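Local coordinates for protein putative SnoaL-like polyketide cyclase (Shewanella denitrificans, PDB 3LZA) that is of unknown function but has an NTF2-like fold and, as in SnoaL relatives, may catalyse ring closure of a polyketide-like substrate, at residues Thr112-Pro117 with Arg121-Val126; Leu12-Ile17 with Glu72-Thr77; Lys30-Asp35 with Arg51-Phe56. All coordinates share one frame; numbering follows the deposited sequence. Where two conformers were deposited one is given.

Contact 1 of 3, residues Thr112-Pro117 with Arg121-Val126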
# COMPACT_ATOMS: atom_id res chain seq x y z
N THR A 112 -2.84 3.76 -4.06
CA THR A 112 -4.25 3.87 -3.68
C THR A 112 -4.88 5.11 -4.31
O THR A 112 -4.21 6.14 -4.45
CB THR A 112 -4.46 3.90 -2.12
OG1 THR A 112 -3.97 5.12 -1.56
CG2 THR A 112 -3.71 2.71 -1.48
N LEU A 113 -6.14 4.98 -4.71
CA LEU A 113 -6.95 6.05 -5.20
C LEU A 113 -8.22 6.11 -4.36
O LEU A 113 -8.87 5.11 -4.14
CB LEU A 113 -7.25 5.85 -6.70
CG LEU A 113 -6.06 5.73 -7.65
CD1 LEU A 113 -6.53 5.33 -9.07
CD2 LEU A 113 -5.24 7.03 -7.74
N LYS A 114 -8.54 7.29 -3.85
CA LYS A 114 -9.77 7.51 -3.15
C LYS A 114 -10.57 8.57 -3.88
O LYS A 114 -10.16 9.74 -3.94
CB LYS A 114 -9.50 7.92 -1.69
CG LYS A 114 -10.79 8.23 -0.91
CD LYS A 114 -10.53 8.46 0.56
CE LYS A 114 -9.71 9.69 0.81
NZ LYS A 114 -9.67 10.00 2.29
N PHE A 115 -11.73 8.16 -4.41
CA PHE A 115 -12.63 9.04 -5.13
C PHE A 115 -13.77 9.48 -4.23
O PHE A 115 -14.09 8.81 -3.26
CB PHE A 115 -13.21 8.30 -6.35
CG PHE A 115 -12.17 7.87 -7.32
CD1 PHE A 115 -11.70 8.74 -8.30
CD2 PHE A 115 -11.62 6.60 -7.23
CE1 PHE A 115 -10.70 8.35 -9.18
CE2 PHE A 115 -10.62 6.20 -8.12
CZ PHE A 115 -10.16 7.08 -9.09
N ASP A 116 -14.32 10.65 -4.52
CA ASP A 116 -15.54 11.10 -3.88
C ASP A 116 -16.67 10.38 -4.64
O ASP A 116 -16.80 10.56 -5.86
CB ASP A 116 -15.62 12.64 -3.97
CG ASP A 116 -16.95 13.20 -3.49
OD1 ASP A 116 -17.95 12.47 -3.44
OD2 ASP A 116 -17.00 14.41 -3.19
N PRO A 117 -17.48 9.57 -3.94
CA PRO A 117 -18.44 8.75 -4.71
C PRO A 117 -19.57 9.55 -5.34
O PRO A 117 -20.26 9.05 -6.23
CB PRO A 117 -18.98 7.73 -3.69
CG PRO A 117 -18.77 8.37 -2.33
CD PRO A 117 -17.55 9.29 -2.49
N ARG A 121 -14.62 12.39 -8.65
CA ARG A 121 -13.31 13.04 -8.72
C ARG A 121 -12.39 12.48 -7.63
O ARG A 121 -12.85 12.01 -6.57
CB ARG A 121 -13.45 14.55 -8.55
CG ARG A 121 -14.43 15.22 -9.52
CD ARG A 121 -13.76 16.28 -10.37
NE ARG A 121 -14.68 16.89 -11.34
CZ ARG A 121 -14.32 17.58 -12.42
NH1 ARG A 121 -13.05 17.76 -12.74
NH2 ARG A 121 -15.26 18.10 -13.23
N LEU A 122 -11.08 12.54 -7.89
CA LEU A 122 -10.07 12.04 -6.96
C LEU A 122 -9.89 12.95 -5.74
O LEU A 122 -9.71 14.17 -5.87
CB LEU A 122 -8.73 11.90 -7.69
CG LEU A 122 -7.64 11.29 -6.83
CD1 LEU A 122 -7.77 9.76 -6.89
CD2 LEU A 122 -6.27 11.79 -7.30
N THR A 123 -9.95 12.38 -4.54
CA THR A 123 -9.69 13.12 -3.31
C THR A 123 -8.19 13.01 -3.03
O THR A 123 -7.49 14.02 -2.81
CB THR A 123 -10.49 12.54 -2.15
OG1 THR A 123 -11.87 12.89 -2.36
CG2 THR A 123 -9.99 13.09 -0.82
N GLU A 124 -7.68 11.78 -3.08
CA GLU A 124 -6.25 11.52 -2.81
C GLU A 124 -5.76 10.28 -3.56
O GLU A 124 -6.45 9.25 -3.55
CB GLU A 124 -6.03 11.29 -1.31
CG GLU A 124 -4.53 11.17 -0.89
CD GLU A 124 -4.27 10.90 0.59
OE1 GLU A 124 -5.16 10.41 1.33
OE2 GLU A 124 -3.12 11.16 1.02
N GLN A 125 -4.59 10.40 -4.16
CA GLN A 125 -3.80 9.31 -4.67
C GLN A 125 -2.59 9.19 -3.75
O GLN A 125 -1.96 10.20 -3.45
CB GLN A 125 -3.30 9.58 -6.11
CG GLN A 125 -2.33 8.51 -6.59
CD GLN A 125 -1.95 8.57 -8.07
OE1 GLN A 125 -2.54 9.31 -8.84
NE2 GLN A 125 -0.96 7.75 -8.48
N VAL A 126 -2.28 7.96 -3.33
CA VAL A 126 -1.08 7.71 -2.54
C VAL A 126 -0.22 6.65 -3.24
O VAL A 126 -0.68 5.54 -3.54
CB VAL A 126 -1.32 7.30 -1.08
CG1 VAL A 126 0.08 7.27 -0.36
CG2 VAL A 126 -2.25 8.32 -0.37
O HOH W 1 -5.84 7.10 -1.58
O HOH W 2 -7.26 11.78 2.06

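Contact 2 of 3, residues Leu12-Ile17 with Glu72-Thr77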
# COMPACT_ATOMS: atom_id res chain seq x y z
N LEU A 12 -13.61 3.04 -12.32
CA LEU A 12 -13.15 4.45 -12.16
C LEU A 12 -11.66 4.51 -12.05
O LEU A 12 -11.01 5.33 -12.71
CB LEU A 12 -13.71 5.10 -10.89
CG LEU A 12 -15.00 5.90 -10.99
CD1 LEU A 12 -15.31 6.56 -9.64
CD2 LEU A 12 -14.89 6.94 -12.11
N ALA A 13 -11.08 3.66 -11.20
CA ALA A 13 -9.63 3.63 -11.00
C ALA A 13 -8.85 3.24 -12.25
O ALA A 13 -7.78 3.81 -12.53
CB ALA A 13 -9.25 2.71 -9.86
N LEU A 14 -9.36 2.28 -13.01
CA LEU A 14 -8.68 1.88 -14.27
C LEU A 14 -8.71 2.97 -15.34
O LEU A 14 -7.72 3.15 -16.09
CB LEU A 14 -9.24 0.55 -14.82
CG LEU A 14 -8.88 -0.73 -14.06
CD1 LEU A 14 -9.52 -1.98 -14.69
CD2 LEU A 14 -7.36 -0.92 -13.89
N GLY A 15 -9.81 3.72 -15.35
CA GLY A 15 -10.00 4.85 -16.28
C GLY A 15 -8.99 5.94 -16.00
O GLY A 15 -8.44 6.56 -16.91
N TYR A 16 -8.78 6.18 -14.71
CA TYR A 16 -7.82 7.15 -14.21
C TYR A 16 -6.41 6.74 -14.55
O TYR A 16 -5.67 7.51 -15.16
CB TYR A 16 -8.01 7.31 -12.69
CG TYR A 16 -7.02 8.22 -12.03
CD1 TYR A 16 -5.81 7.74 -11.61
CD2 TYR A 16 -7.29 9.58 -11.84
CE1 TYR A 16 -4.89 8.55 -11.02
CE2 TYR A 16 -6.37 10.42 -11.25
CZ TYR A 16 -5.16 9.92 -10.85
OH TYR A 16 -4.21 10.72 -10.22
N ILE A 17 -6.06 5.48 -14.27
CA ILE A 17 -4.73 4.95 -14.60
C ILE A 17 -4.49 4.92 -16.13
O ILE A 17 -3.41 5.16 -16.62
CB ILE A 17 -4.53 3.55 -13.96
CG1 ILE A 17 -4.44 3.67 -12.43
CG2 ILE A 17 -3.34 2.81 -14.56
CD1 ILE A 17 -3.28 4.44 -11.92
N GLU A 72 -0.83 -6.34 -10.82
CA GLU A 72 -0.84 -7.77 -10.42
C GLU A 72 -2.16 -8.09 -9.73
O GLU A 72 -2.73 -9.17 -9.95
CB GLU A 72 0.32 -8.08 -9.46
CG GLU A 72 1.67 -7.87 -10.07
CD GLU A 72 2.82 -8.29 -9.15
OE1 GLU A 72 2.84 -9.46 -8.72
OE2 GLU A 72 3.70 -7.45 -8.87
N HIS A 73 -2.64 -7.14 -8.93
CA HIS A 73 -3.86 -7.32 -8.18
C HIS A 73 -4.45 -5.96 -7.80
O HIS A 73 -3.72 -5.02 -7.47
CB HIS A 73 -3.60 -8.14 -6.90
CG HIS A 73 -4.87 -8.49 -6.17
ND1 HIS A 73 -5.97 -9.03 -6.80
CD2 HIS A 73 -5.23 -8.32 -4.87
CE1 HIS A 73 -6.94 -9.21 -5.91
NE2 HIS A 73 -6.51 -8.78 -4.73
N MSE A 74 -5.78 -5.90 -7.80
CA MSE A 74 -6.47 -4.71 -7.30
C MSE A 74 -7.70 -5.10 -6.57
O MSE A 74 -8.30 -6.17 -6.84
CB MSE A 74 -6.81 -3.74 -8.44
CG MSE A 74 -7.82 -4.24 -9.40
SE MSE A 74 -7.80 -3.00 -10.86
CE MSE A 74 -9.05 -1.67 -10.15
N PHE A 75 -8.07 -4.25 -5.60
CA PHE A 75 -9.26 -4.45 -4.78
C PHE A 75 -9.78 -3.14 -4.23
O PHE A 75 -9.11 -2.14 -4.35
CB PHE A 75 -8.99 -5.43 -3.62
CG PHE A 75 -7.80 -5.10 -2.75
CD1 PHE A 75 -6.51 -5.51 -3.07
CD2 PHE A 75 -7.99 -4.43 -1.55
CE1 PHE A 75 -5.45 -5.25 -2.18
CE2 PHE A 75 -6.95 -4.16 -0.69
CZ PHE A 75 -5.67 -4.58 -1.01
N ASN A 76 -11.00 -3.14 -3.66
CA ASN A 76 -11.50 -1.91 -3.05
C ASN A 76 -12.38 -2.14 -1.85
O ASN A 76 -13.00 -3.22 -1.68
CB ASN A 76 -12.30 -1.08 -4.08
CG ASN A 76 -13.62 -1.72 -4.46
OD1 ASN A 76 -13.65 -2.77 -5.12
ND2 ASN A 76 -14.73 -1.15 -3.99
N THR A 77 -12.45 -1.11 -1.02
CA THR A 77 -13.46 -0.97 0.02
C THR A 77 -14.13 0.38 -0.24
O THR A 77 -13.49 1.42 -0.12
CB THR A 77 -12.90 -1.05 1.46
OG1 THR A 77 -12.43 -2.37 1.72
CG2 THR A 77 -14.01 -0.66 2.48

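Contact 3 of 3, residues Lys30-Asp35 with Arg51-Phe56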
# COMPACT_ATOMS: atom_id res chain seq x y z
N LYS A 30 -10.32 15.67 -16.01
CA LYS A 30 -11.70 15.38 -15.56
C LYS A 30 -11.81 14.74 -14.16
O LYS A 30 -12.87 14.86 -13.48
CB LYS A 30 -12.47 14.45 -16.54
CG LYS A 30 -12.61 14.89 -18.01
CD LYS A 30 -12.96 16.36 -18.22
CE LYS A 30 -12.95 16.72 -19.72
NZ LYS A 30 -11.62 17.34 -20.13
N TYR A 31 -10.76 14.03 -13.73
CA TYR A 31 -10.77 13.40 -12.40
C TYR A 31 -10.32 14.29 -11.26
O TYR A 31 -10.47 13.90 -10.11
CB TYR A 31 -9.90 12.14 -12.40
CG TYR A 31 -10.42 11.03 -13.28
CD1 TYR A 31 -11.34 10.10 -12.80
CD2 TYR A 31 -9.97 10.91 -14.57
CE1 TYR A 31 -11.79 9.04 -13.62
CE2 TYR A 31 -10.42 9.87 -15.41
CZ TYR A 31 -11.33 8.95 -14.93
OH TYR A 31 -11.73 7.95 -15.77
N TYR A 32 -9.69 15.42 -11.57
CA TYR A 32 -9.18 16.33 -10.56
C TYR A 32 -10.04 17.58 -10.32
O TYR A 32 -10.66 18.15 -11.24
CB TYR A 32 -7.77 16.83 -10.93
CG TYR A 32 -6.70 15.79 -11.15
CD1 TYR A 32 -6.55 14.71 -10.30
CD2 TYR A 32 -5.76 15.96 -12.17
CE1 TYR A 32 -5.57 13.78 -10.49
CE2 TYR A 32 -4.76 15.03 -12.39
CZ TYR A 32 -4.65 13.93 -11.53
OH TYR A 32 -3.64 12.99 -11.72
N ASN A 33 -10.07 17.99 -9.05
CA ASN A 33 -10.55 19.32 -8.66
C ASN A 33 -9.39 20.10 -7.98
O ASN A 33 -8.29 19.60 -7.90
CB ASN A 33 -11.73 19.19 -7.71
CG ASN A 33 -11.40 18.37 -6.47
OD1 ASN A 33 -10.48 18.69 -5.71
ND2 ASN A 33 -12.16 17.30 -6.25
N ARG A 34 -9.66 21.31 -7.52
CA ARG A 34 -8.62 22.13 -6.85
C ARG A 34 -8.05 21.50 -5.57
O ARG A 34 -6.98 21.87 -5.14
CB ARG A 34 -9.18 23.54 -6.52
CG ARG A 34 -10.12 23.53 -5.28
CD ARG A 34 -10.48 24.90 -4.73
NE ARG A 34 -11.07 25.75 -5.75
CZ ARG A 34 -12.37 25.77 -6.10
NH1 ARG A 34 -13.26 24.96 -5.51
NH2 ARG A 34 -12.79 26.63 -7.03
N ASP A 35 -8.76 20.57 -4.96
CA ASP A 35 -8.36 19.97 -3.68
C ASP A 35 -7.78 18.57 -3.79
O ASP A 35 -7.46 17.96 -2.77
CB ASP A 35 -9.56 19.97 -2.77
CG ASP A 35 -10.11 21.38 -2.61
OD1 ASP A 35 -9.26 22.31 -2.49
OD2 ASP A 35 -11.34 21.54 -2.66
N ARG A 51 -4.28 21.98 -11.75
CA ARG A 51 -3.19 22.66 -12.44
C ARG A 51 -1.78 22.21 -11.99
O ARG A 51 -0.91 22.03 -12.82
CB ARG A 51 -3.35 24.15 -12.28
CG ARG A 51 -4.51 24.75 -13.07
CD ARG A 51 -4.43 26.25 -13.09
NE ARG A 51 -5.52 26.89 -13.84
CZ ARG A 51 -5.53 28.15 -14.25
NH1 ARG A 51 -4.50 28.98 -14.00
NH2 ARG A 51 -6.59 28.60 -14.91
N SER A 52 -1.55 22.06 -10.68
CA SER A 52 -0.22 21.68 -10.19
C SER A 52 0.11 20.23 -10.52
O SER A 52 1.27 19.93 -10.79
CB SER A 52 -0.08 21.86 -8.68
OG SER A 52 -0.21 23.25 -8.35
N ILE A 53 -0.91 19.36 -10.49
CA ILE A 53 -0.67 17.90 -10.70
C ILE A 53 -0.36 17.70 -12.19
O ILE A 53 0.61 17.01 -12.55
CB ILE A 53 -1.87 17.04 -10.26
CG1 ILE A 53 -2.01 17.04 -8.74
CG2 ILE A 53 -1.74 15.60 -10.77
CD1 ILE A 53 -3.32 16.49 -8.15
N ILE A 54 -1.20 18.28 -13.04
CA ILE A 54 -1.00 18.19 -14.49
C ILE A 54 0.34 18.74 -14.90
O ILE A 54 1.04 18.12 -15.70
CB ILE A 54 -2.15 18.81 -15.29
CG1 ILE A 54 -3.45 18.04 -15.05
CG2 ILE A 54 -1.81 18.86 -16.79
CD1 ILE A 54 -3.53 16.72 -15.67
N ALA A 55 0.71 19.92 -14.39
CA ALA A 55 1.99 20.56 -14.69
C ALA A 55 3.18 19.68 -14.29
O ALA A 55 4.18 19.63 -15.02
CB ALA A 55 2.08 22.00 -14.05
N PHE A 56 3.09 18.97 -13.17
CA PHE A 56 4.13 18.06 -12.71
C PHE A 56 4.25 16.83 -13.62
O PHE A 56 5.34 16.41 -13.94
CB PHE A 56 3.89 17.65 -11.22
CG PHE A 56 4.70 16.46 -10.77
CD1 PHE A 56 6.07 16.57 -10.55
CD2 PHE A 56 4.09 15.24 -10.53
CE1 PHE A 56 6.81 15.45 -10.10
CE2 PHE A 56 4.82 14.14 -10.10
CZ PHE A 56 6.19 14.27 -9.90

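Contact 1 of 3, residues Thr112-Pro117 with Arg121-Val126
The ring of F115 has the methyl CD1 of L122 over one face, 4.3 Å from the ring centroid and toward the rim, a CH-pi contact. At its edge, near the ring plane, lies the carbonyl carbon of R121. The same L122 CD1 touches L113 CD2, which also lies alongside the extended chain of Q125, with L113 CD2 3.5 Å from Q125 CG. Strands 112-115 and 124-126 run antiparallel, 172° between their directions. T112 and V126 form a hydrogen-bonded pair, L113 and Q125 a non-hydrogen-bonded one, and K114 N donates to E124 O. Then a classic beta bulge intervenes: T123 and E124 together sit opposite the single residue K114, whose O accepts a 2.7 Å bond from T123 N and a weak one from E124 N. Past the bulge F115 pairs with L122, and D116 N donates to R121 O at 2.9 Å. On the other face, water joins T112 OG1 to E124 O, and a second water bridges K114 NZ and E124 OE1, which stand 4.6 Å apart. The K114 chain bends at chi3 (65°), bringing CE within 3.8 Å of T123 CG2. This is the end of the hairpin of strands 102-115 and 122-129, flanked by strands 80-93 and 37-40; helix 8-21 covers the face of L113 and Q125, where Y16 bonds Q125 OE1.

Contact 2 of 3, residues Leu12-Ile17 with Glu72-Thr77
M74, a selenomethionine, reaches from strand 66-77 to L14 and A13 of helix 8-21, joining the outermost strand of the sheet within this chain to the N-terminal helix in this NTF2-like alpha+beta fold. It was deposited in two conformers, and the distances given are those of one of them. Its CB points toward the helix; CB and CG carry the chain that way without meeting the helix segment themselves. The selenium is the first atom to arrive: SE lies 3.7 Å from L14 CD2 and 4.1 Å from L14 CG. There the chain bends, chi3 -85°, and turns the terminal CE aside toward A13, still 4.0 Å from L14 CG. The two side chains cross at a slant. The CB of L14 points neither at nor away from the strand, and its branch end comes nearer. No hydrogen bond spans the segments; the contact is small and apolar, with the nearest CA atoms, those of A13 and M74, 9.7 Å apart. M83 of strand 80-93, R6 of the preceding loop and Q10 of the same helix also pack on M74. At the far end of the selenomethionine, CE finally comes within 4.4 Å of A13 CB.

Contact 3 of 3, residues Lys30-Asp35 with Arg51-Phe56
Residues 51-56 are a turn and a half of helix 50-61, whereas 30-35 is irregular chain between helix 25-29 and strand 37-40; Y32 and I53 have the nearest CA atoms, 8.7 Å apart. The bend at 33-35 is an Asx turn: N33 OD1 accepts from D35 N at 2.7 Å, the donor lying in the carbonyl plane. In this SnoaL-like domain the contact sets helix 50-61 against the loop that leads into strand 37-40. Y32 does the reaching, its CB directed at the helix. I53 lies over one face of its ring, CD1 sitting 4.3 Å from the centroid and only 12° off the ring normal, a CH-pi contact. With CG1 of I53 beside its backbone N (chi1 -71°), the other branch, CG2, falls at the phenol end of the ring. I54 arrives at the edge instead, in the ring plane, its CD1 3.9 Å from Y32 CE2. The aromatic ring is thus met on a face and on an edge by consecutive residues of one helical turn. L57 and T50 also pack on Y32, and its hydroxyl is hydrogen-bonded to Y16 of helix 8-21. The methyl CG2 of I53 lies 3.4 Å from both Y32 CZ and Y32 OH.

Y16, in the helix segment of contact 2 but not touching its strand, joins contacts 1 and 3: Y16 OH lies 2.6 Å from Q125 OE1 and 2.8 Å from Y32 OH, both probable hydrogen bonds. Contacts 1 and 3 are tied again by L122 N, 2.7 Å from Y31 O, and R121 NH1, 2.9 Å from Y32 O. The centre of contact 1 is about 11 Å from that of contact 2 and 12 Å from that of contact 3; the centres of contacts 2 and 3 are about 19 Å apart. Contact 3 is nested inside the loop closed by contact 2. No ligand defines a site here; in NTF2-like relatives the pocket lies between curved sheet and helices.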